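Local coordinates for glutathione s-transferase S2 (Nilaparvata lugens, PDB 5H5L) that makes prostaglandin D in a glutathione-requiring reaction, as a sigma-class member of the glutathione transferase superfamily, at the interface of chains A and B. Numbering follows the deposited sequence. Chains: chain A/B, Glutathione s-transferase S2.

Contact 1: the interface of chains A and B. Residues chain A 91, 94, 97, 128-129, 132-133; chain B 48, 63.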
loop_
_atom_site.group_PDB
_atom_site.type_symbol
_atom_site.label_atom_id
_atom_site.label_comp_id
_atom_site.label_asym_id
_atom_site.label_seq_id
_atom_site.Cartn_x
_atom_site.Cartn_y
_atom_site.Cartn_z
ATOM N N MET A 91 0.099 1.320 -10.021
ATOM C CA MET A 91 0.127 -0.082 -10.443
ATOM C C MET A 91 0.510 -1.008 -9.296
ATOM O O MET A 91 -0.039 -2.098 -9.161
ATOM C CB MET A 91 1.093 -0.287 -11.604
ATOM C CG MET A 91 0.656 0.398 -12.870
ATOM S SD MET A 91 -0.955 -0.148 -13.463
ATOM C CE MET A 91 -0.641 -1.891 -13.593
ATOM N N THR A 94 -2.337 -1.444 -6.856
ATOM C CA THR A 94 -3.320 -2.361 -7.426
ATOM C C THR A 94 -2.817 -3.794 -7.327
ATOM O O THR A 94 -3.564 -4.698 -6.937
ATOM C CB THR A 94 -3.638 -1.973 -8.877
ATOM O OG1 THR A 94 -4.222 -0.668 -8.894
ATOM C CG2 THR A 94 -4.592 -2.939 -9.549
ATOM N N ASP A 97 -3.496 -4.935 -4.006
ATOM C CA ASP A 97 -4.884 -5.406 -3.861
ATOM C C ASP A 97 -5.029 -6.827 -4.376
ATOM O O ASP A 97 -5.647 -7.684 -3.734
ATOM C CB ASP A 97 -5.814 -4.488 -4.623
ATOM C CG ASP A 97 -6.062 -3.196 -3.907
ATOM O OD1 ASP A 97 -5.642 -3.068 -2.739
ATOM O OD2 ASP A 97 -6.675 -2.317 -4.532
ATOM N N PHE A 128 -9.004 -11.585 -13.761
ATOM C CA PHE A 128 -9.418 -10.190 -13.681
ATOM C C PHE A 128 -8.211 -9.264 -13.707
ATOM O O PHE A 128 -8.149 -8.319 -14.507
ATOM C CB PHE A 128 -10.234 -9.935 -12.415
ATOM C CG PHE A 128 -10.722 -8.533 -12.329
ATOM C CD1 PHE A 128 -11.745 -8.100 -13.151
ATOM C CD2 PHE A 128 -10.133 -7.629 -11.462
ATOM C CE1 PHE A 128 -12.203 -6.789 -13.088
ATOM C CE2 PHE A 128 -10.584 -6.324 -11.384
ATOM C CZ PHE A 128 -11.621 -5.898 -12.195
ATOM N N TYR A 129 -7.267 -9.487 -12.791
ATOM C CA TYR A 129 -6.127 -8.592 -12.667
ATOM C C TYR A 129 -5.107 -8.798 -13.778
ATOM O O TYR A 129 -4.644 -7.824 -14.379
ATOM C CB TYR A 129 -5.474 -8.787 -11.305
ATOM C CG TYR A 129 -6.236 -8.130 -10.201
ATOM C CD1 TYR A 129 -6.124 -6.767 -9.966
ATOM C CD2 TYR A 129 -7.066 -8.871 -9.372
ATOM C CE1 TYR A 129 -6.849 -6.155 -8.926
ATOM C CE2 TYR A 129 -7.771 -8.272 -8.348
ATOM C CZ TYR A 129 -7.653 -6.919 -8.124
ATOM O OH TYR A 129 -8.352 -6.327 -7.107
ATOM N N LYS A 132 -5.615 -7.283 -17.175
ATOM C CA LYS A 132 -5.403 -5.843 -17.195
ATOM C C LYS A 132 -3.914 -5.499 -17.115
ATOM O O LYS A 132 -3.425 -4.599 -17.826
ATOM C CB LYS A 132 -6.198 -5.216 -16.048
ATOM C CG LYS A 132 -7.726 -5.235 -16.245
ATOM C CD LYS A 132 -8.449 -4.642 -15.029
ATOM C CE LYS A 132 -9.985 -4.791 -15.133
ATOM N NZ LYS A 132 -10.526 -3.908 -16.202
ATOM N N PHE A 133 -3.168 -6.216 -16.278
ATOM C CA PHE A 133 -1.734 -5.971 -16.223
ATOM C C PHE A 133 -1.091 -6.272 -17.577
ATOM O O PHE A 133 -0.286 -5.489 -18.091
ATOM C CB PHE A 133 -1.093 -6.825 -15.147
ATOM C CG PHE A 133 -1.567 -6.542 -13.734
ATOM C CD1 PHE A 133 -2.074 -5.328 -13.373
ATOM C CD2 PHE A 133 -1.522 -7.538 -12.797
ATOM C CE1 PHE A 133 -2.510 -5.102 -12.079
ATOM C CE2 PHE A 133 -1.937 -7.317 -11.503
ATOM C CZ PHE A 133 -2.432 -6.079 -11.153
ATOM N N TYR B 48 -10.234 -0.916 -12.183
ATOM C CA TYR B 48 -10.060 -2.209 -11.539
ATOM C C TYR B 48 -11.263 -2.568 -10.672
ATOM O O TYR B 48 -11.146 -3.405 -9.765
ATOM C CB TYR B 48 -8.745 -2.224 -10.739
ATOM C CG TYR B 48 -7.530 -2.349 -11.644
ATOM C CD1 TYR B 48 -6.998 -3.599 -11.971
ATOM C CD2 TYR B 48 -6.915 -1.222 -12.184
ATOM C CE1 TYR B 48 -5.895 -3.706 -12.802
ATOM C CE2 TYR B 48 -5.777 -1.348 -13.021
ATOM C CZ TYR B 48 -5.308 -2.589 -13.341
ATOM O OH TYR B 48 -4.199 -2.720 -14.165
ATOM N N GLN B 63 -6.207 4.172 -6.641
ATOM C CA GLN B 63 -5.424 3.914 -5.434
ATOM C C GLN B 63 -5.266 5.138 -4.549
ATOM O O GLN B 63 -4.471 6.032 -4.843
ATOM C CB GLN B 63 -4.055 3.329 -5.803
ATOM C CG GLN B 63 -4.255 1.955 -6.445
ATOM C CD GLN B 63 -4.903 0.945 -5.479
ATOM O OE1 GLN B 63 -4.849 1.092 -4.255
ATOM N NE2 GLN B 63 -5.522 -0.074 -6.040
HETATM O O HOH W 1 -9.291 -3.771 -7.535
#

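Contact 2: the interface of chains A and B. Residues chain A 89-90, 93-94, 97; chain B 61-63, 66.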
loop_
_atom_site.group_PDB
_atom_site.type_symbol
_atom_site.label_atom_id
_atom_site.label_comp_id
_atom_site.label_asym_id
_atom_site.label_seq_id
_atom_site.Cartn_x
_atom_site.Cartn_y
_atom_site.Cartn_z
ATOM N N ASP A 89 3.373 3.954 -8.646
ATOM C CA ASP A 89 2.737 3.698 -7.349
ATOM C C ASP A 89 1.325 3.148 -7.518
ATOM O O ASP A 89 0.888 2.278 -6.761
ATOM C CB ASP A 89 2.681 4.991 -6.521
ATOM C CG ASP A 89 4.010 5.435 -5.986
ATOM O OD1 ASP A 89 5.009 4.702 -6.102
ATOM O OD2 ASP A 89 4.065 6.574 -5.440
ATOM N N THR A 90 0.570 3.662 -8.484
ATOM C CA THR A 90 -0.788 3.168 -8.650
ATOM C C THR A 90 -0.777 1.704 -9.084
ATOM O O THR A 90 -1.543 0.898 -8.552
ATOM C CB THR A 90 -1.593 4.039 -9.632
ATOM O OG1 THR A 90 -2.968 3.688 -9.550
ATOM C CG2 THR A 90 -1.118 3.872 -11.046
ATOM N N ASP A 93 0.100 -0.471 -6.009
ATOM C CA ASP A 93 -0.971 -0.600 -5.017
ATOM C C ASP A 93 -2.070 -1.490 -5.549
ATOM O O ASP A 93 -2.622 -2.278 -4.791
ATOM C CB ASP A 93 -1.559 0.745 -4.607
ATOM C CG ASP A 93 -0.696 1.495 -3.578
ATOM O OD1 ASP A 93 0.304 0.939 -3.038
ATOM O OD2 ASP A 93 -0.983 2.703 -3.377
ATOM N N THR A 94 -2.337 -1.444 -6.856
ATOM C CA THR A 94 -3.320 -2.361 -7.426
ATOM C C THR A 94 -2.817 -3.794 -7.327
ATOM O O THR A 94 -3.564 -4.698 -6.937
ATOM C CB THR A 94 -3.638 -1.973 -8.877
ATOM O OG1 THR A 94 -4.222 -0.668 -8.894
ATOM C CG2 THR A 94 -4.592 -2.939 -9.549
ATOM N N ASP A 97 -3.496 -4.935 -4.006
ATOM C CA ASP A 97 -4.884 -5.406 -3.861
ATOM C C ASP A 97 -5.029 -6.827 -4.376
ATOM O O ASP A 97 -5.647 -7.684 -3.734
ATOM C CB ASP A 97 -5.814 -4.488 -4.623
ATOM C CG ASP A 97 -6.062 -3.196 -3.907
ATOM O OD1 ASP A 97 -5.642 -3.068 -2.739
ATOM O OD2 ASP A 97 -6.675 -2.317 -4.532
ATOM N N VAL B 61 -6.936 7.719 -12.629
ATOM C CA VAL B 61 -5.954 7.087 -11.748
ATOM C C VAL B 61 -6.681 6.580 -10.515
ATOM O O VAL B 61 -7.549 7.270 -9.974
ATOM C CB VAL B 61 -4.845 8.058 -11.322
ATOM C CG1 VAL B 61 -3.745 7.269 -10.596
ATOM C CG2 VAL B 61 -4.303 8.805 -12.508
ATOM N N CYS B 62 -6.358 5.383 -10.078
ATOM C CA CYS B 62 -6.914 4.909 -8.826
ATOM C C CYS B 62 -5.810 4.737 -7.789
ATOM O O CYS B 62 -4.659 5.154 -8.007
ATOM C CB CYS B 62 -7.699 3.617 -8.998
ATOM S SG CYS B 62 -7.840 2.979 -10.598
ATOM N N GLN B 63 -6.207 4.172 -6.641
ATOM C CA GLN B 63 -5.424 3.914 -5.434
ATOM C C GLN B 63 -5.266 5.138 -4.549
ATOM O O GLN B 63 -4.471 6.032 -4.843
ATOM C CB GLN B 63 -4.055 3.329 -5.803
ATOM C CG GLN B 63 -4.255 1.955 -6.445
ATOM C CD GLN B 63 -4.903 0.945 -5.479
ATOM O OE1 GLN B 63 -4.849 1.092 -4.255
ATOM N NE2 GLN B 63 -5.522 -0.074 -6.040
ATOM N N ALA B 66 -1.602 6.024 -3.374
ATOM C CA ALA B 66 -0.763 6.558 -4.444
ATOM C C ALA B 66 -1.158 7.990 -4.775
ATOM O O ALA B 66 -0.293 8.861 -5.017
ATOM C CB ALA B 66 -0.871 5.681 -5.704
HETATM O O HOH W 2 2.184 8.611 -6.199
HETATM O O HOH W 3 -3.751 2.792 -2.404
HETATM O O HOH W 4 -5.056 3.452 -11.853
#

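Contact 3: the interface of chains A and B. Residues chain A 61-62, 66-67, 69-70; chain B 82, 86, 89-90, 93.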
loop_
_atom_site.group_PDB
_atom_site.type_symbol
_atom_site.label_atom_id
_atom_site.label_comp_id
_atom_site.label_asym_id
_atom_site.label_seq_id
_atom_site.Cartn_x
_atom_site.Cartn_y
_atom_site.Cartn_z
ATOM N N VAL A 61 13.209 -0.547 9.606
ATOM C CA VAL A 61 12.143 -0.083 8.724
ATOM C C VAL A 61 11.368 -1.289 8.207
ATOM O O VAL A 61 11.971 -2.262 7.750
ATOM C CB VAL A 61 12.722 0.726 7.551
ATOM C CG1 VAL A 61 11.553 1.385 6.774
ATOM C CG2 VAL A 61 13.684 1.775 8.089
ATOM N N CYS A 62 10.044 -1.225 8.281
ATOM C CA CYS A 62 9.254 -2.292 7.679
ATOM C C CYS A 62 8.498 -1.776 6.459
ATOM O O CYS A 62 8.666 -0.630 6.031
ATOM C CB CYS A 62 8.310 -2.903 8.705
ATOM S SG CYS A 62 7.223 -1.715 9.365
ATOM N N ALA A 66 7.044 0.224 0.677
ATOM C CA ALA A 66 7.760 1.430 1.074
ATOM C C ALA A 66 9.266 1.277 0.904
ATOM O O ALA A 66 9.940 2.192 0.412
ATOM C CB ALA A 66 7.417 1.769 2.519
ATOM N N ILE A 67 9.807 0.125 1.289
ATOM C CA ILE A 67 11.245 -0.082 1.205
ATOM C C ILE A 67 11.683 -0.196 -0.249
ATOM O O ILE A 67 12.699 0.389 -0.652
ATOM C CB ILE A 67 11.637 -1.327 2.018
ATOM C CG1 ILE A 67 11.367 -1.112 3.484
ATOM C CG2 ILE A 67 13.126 -1.659 1.833
ATOM C CD1 ILE A 67 11.158 -2.459 4.311
ATOM N N ARG A 69 10.269 1.087 -2.880
ATOM C CA ARG A 69 10.227 2.429 -3.470
ATOM C C ARG A 69 11.443 3.251 -3.072
ATOM O O ARG A 69 12.040 3.935 -3.911
ATOM C CB ARG A 69 8.941 3.160 -3.048
ATOM C CG ARG A 69 8.807 4.586 -3.648
ATOM C CD ARG A 69 7.554 5.352 -3.179
ATOM N NE ARG A 69 6.331 4.597 -3.484
ATOM C CZ ARG A 69 5.629 3.914 -2.586
ATOM N NH1 ARG A 69 5.995 3.898 -1.308
ATOM N NH2 ARG A 69 4.529 3.269 -2.966
ATOM N N TYR A 70 11.816 3.196 -1.795
ATOM C CA TYR A 70 13.001 3.898 -1.298
ATOM C C TYR A 70 14.253 3.449 -2.030
ATOM O O TYR A 70 15.005 4.278 -2.571
ATOM C CB TYR A 70 13.132 3.678 0.204
ATOM C CG TYR A 70 14.449 4.118 0.813
ATOM C CD1 TYR A 70 14.680 5.462 1.102
ATOM C CD2 TYR A 70 15.432 3.194 1.155
ATOM C CE1 TYR A 70 15.857 5.873 1.687
ATOM C CE2 TYR A 70 16.614 3.591 1.727
ATOM C CZ TYR A 70 16.826 4.945 1.990
ATOM O OH TYR A 70 17.985 5.396 2.573
ATOM N N GLU B 82 14.848 11.026 0.228
ATOM C CA GLU B 82 14.220 9.707 0.129
ATOM C C GLU B 82 13.943 9.125 1.503
ATOM O O GLU B 82 12.942 8.420 1.685
ATOM C CB GLU B 82 15.075 8.711 -0.655
ATOM C CG GLU B 82 15.535 9.163 -2.000
ATOM C CD GLU B 82 16.851 9.875 -1.878
ATOM O OE1 GLU B 82 16.802 11.081 -1.576
ATOM O OE2 GLU B 82 17.917 9.208 -1.998
ATOM N N LEU B 86 10.494 7.759 2.995
ATOM C CA LEU B 86 10.367 6.420 3.557
ATOM C C LEU B 86 9.674 6.470 4.918
ATOM O O LEU B 86 8.844 5.618 5.234
ATOM C CB LEU B 86 11.723 5.756 3.698
ATOM C CG LEU B 86 11.765 4.335 4.255
ATOM C CD1 LEU B 86 10.948 3.358 3.417
ATOM C CD2 LEU B 86 13.228 3.859 4.356
ATOM N N ASP B 89 5.954 6.875 4.134
ATOM C CA ASP B 89 5.407 5.719 3.424
ATOM C C ASP B 89 5.269 4.518 4.338
ATOM O O ASP B 89 4.247 3.822 4.295
ATOM C CB ASP B 89 6.303 5.344 2.233
ATOM C CG ASP B 89 6.255 6.352 1.090
ATOM O OD1 ASP B 89 5.419 7.277 1.092
ATOM O OD2 ASP B 89 7.113 6.230 0.194
ATOM N N THR B 90 6.299 4.234 5.162
ATOM C CA THR B 90 6.231 3.054 6.024
ATOM C C THR B 90 5.077 3.156 7.019
ATOM O O THR B 90 4.370 2.169 7.249
ATOM C CB THR B 90 7.565 2.805 6.756
ATOM O OG1 THR B 90 7.482 1.541 7.426
ATOM C CG2 THR B 90 7.840 3.838 7.771
ATOM N N ASP B 93 1.716 2.569 5.086
ATOM C CA ASP B 93 1.523 1.180 4.728
ATOM C C ASP B 93 1.152 0.366 5.971
ATOM O O ASP B 93 0.311 -0.529 5.912
ATOM C CB ASP B 93 2.778 0.606 4.063
ATOM C CG ASP B 93 2.858 0.919 2.529
ATOM O OD1 ASP B 93 1.970 1.574 1.975
ATOM O OD2 ASP B 93 3.826 0.472 1.884
HETATM O O HOH W 5 9.640 5.051 0.476
HETATM O O HOH W 6 2.259 2.501 -1.022
HETATM O O HOH W 7 8.954 0.590 10.057
#

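Contact 1: the interface of chains A and B
B:Tyr48, on a loop, inserts its ring between helices 82-106 and 113-138 of chain A, much as the key residue does in the lock-and-key dimers of other glutathione transferases. Apolar packing holds the ring. The methyl CG2 of A:Thr94 lies over the centre of one face, 3.5 Å from B:Tyr48 CD1. On the opposite side the aliphatic chain of A:Lys132 runs antiparallel to the tyrosine, its CD 3.5 Å from B:Tyr48 CE1; a long, flexible lysine suits this place because its methylenes can run along the CD1-CE1 rim of the ring on the side away from the threonine while the amine turns away at chi4. A:Phe133 closes off the far end, with CD1 3.5 Å from the phenolic OH of B:Tyr48, and A:Met91 brings its CE methyl there too.

Direct hydrogen bonds come from B:Gln63. Its amide NE2 gives a nearly straight bond (171° at H) to A:Asp97 OD2 at 2.9 Å and a more bent one to A:Thr94 OG1 at 3.2 Å. With chi1 at -63°, A:Thr94 sets OG1 beside its backbone N and CG2 anti to it, serving glutamine and tyrosine with separate branches. A leucine in place of B:Gln63 would probably leave the A:Asp97 carboxylate without its amide mate across the interface.

A water joins the subunits here, 2.8 Å from A:Tyr129 OH and 2.9 Å from the backbone O of B:Tyr48.

Contact 2: the interface of chains A and B
B:Gln63 lies across the surface of helix 82-106 of chain A, where A:Asp93 meets it along much of its length. Its CB is 3.8 Å from A:Asp93 CB, and CG stays against the same methylene. A bend at chi2 (-63°) then turns the chain so that CD remains 3.5 Å from A:Asp93 CB. At the tip the two amide atoms part company: OE1 takes a water at 2.7 Å that also touches A:Asp93 OD2, while NE2 goes to A:Thr94 and A:Asp97. Glutamine fits because one flat group offers both a donor and an acceptor, and the water probably keeps its oxygen from facing the A:Asp93 carboxylate directly.

A:Thr90 works on the backbone instead. Its OG1, anti to its own N (chi1 -168°), gives a 2.7 Å hydrogen bond to B:Cys62 O, arriving from above the carbonyl plane, 59° out of it. A second water connects the same hydroxyl to B:Cys62 N. Within chain A, the A:Thr90 carbonyl O accepts a 3.1 Å bond from A:Thr94 OG1, which steadies the hydroxyl used by the glutamine.

B:Ala66 lets the helices come close, its CB 3.7 Å from A:Asp89 CB; a further water bridges its O and A:Asp89 OD2.

The patch thus sets one face of helix 82-106 against the turn in chain B where strand 59-62 passes into helix 64-75, in the N-terminal glutathione-binding domain.

Contact 3: the interface of chains A and B
Strand 59-62 and helix 64-74 of chain A, parts of the thioredoxin-like N-terminal domain, receive B:Leu86 from the start of the long helix 82-106. Its CD2 methyl sits above one face of the A:Tyr70 ring, displaced toward the rim and 3.8 Å from A:Tyr70 CG. The same methyl meets A:Val61 CG1 tip to tip, also at 3.8 Å. With CG anti to the backbone N (chi1 -179°), the leucine extends away from its helix toward A:Val61, A:Ala66 and A:Tyr70, and the other branch, CD1, lies 3.4 Å from A:Ala66 O. A branched leucine can thus touch ring, valine and helix backbone together. The ring of A:Tyr70 also abuts the backbone of B:Glu82, a poorly ordered residue.

A charged pair borders the apolar group. A:Arg69 crosses B:Asp89 at about a right angle, NH1 3.0 Å from OD2, in a salt bridge with the guanidinium and carboxylate planes 77° apart; as a hydrogen bond it is weak. The bend at chi3 (-57°) turns the guanidinium back toward the partner helix. Water links its NH2 to B:Asp93 OD1, and another lies 2.8 Å from B:Asp89 OD2 and also touches A:Ala66 O. B:Thr90 repeats with A:Cys62 the hydroxyl-to-carbonyl bond of its twin.

Here the N-terminal domain of one subunit rests on the first part of the other's long helix, which belongs to the all-helical C-terminal domain.

Contacts 1 and 2 are neighbours, their C-alpha centres about 8 Å apart, and share A:Thr94, A:Asp97 and B:Gln63; contact 3 lies about 21 Å from contact 1 and 16 Å from contact 2. All use helix 82-106, from chain A in contacts 1 and 2 and from chain B in contact 3. The partner segment around strand 59-62 appears in contacts 2 and 3 with the chains exchanged, as two-fold symmetry requires. Each subunit therefore both offers its helix and receives the other's. Because B:Gln63 belongs to the glutathione pocket, dimer assembly is likely to help shape that site.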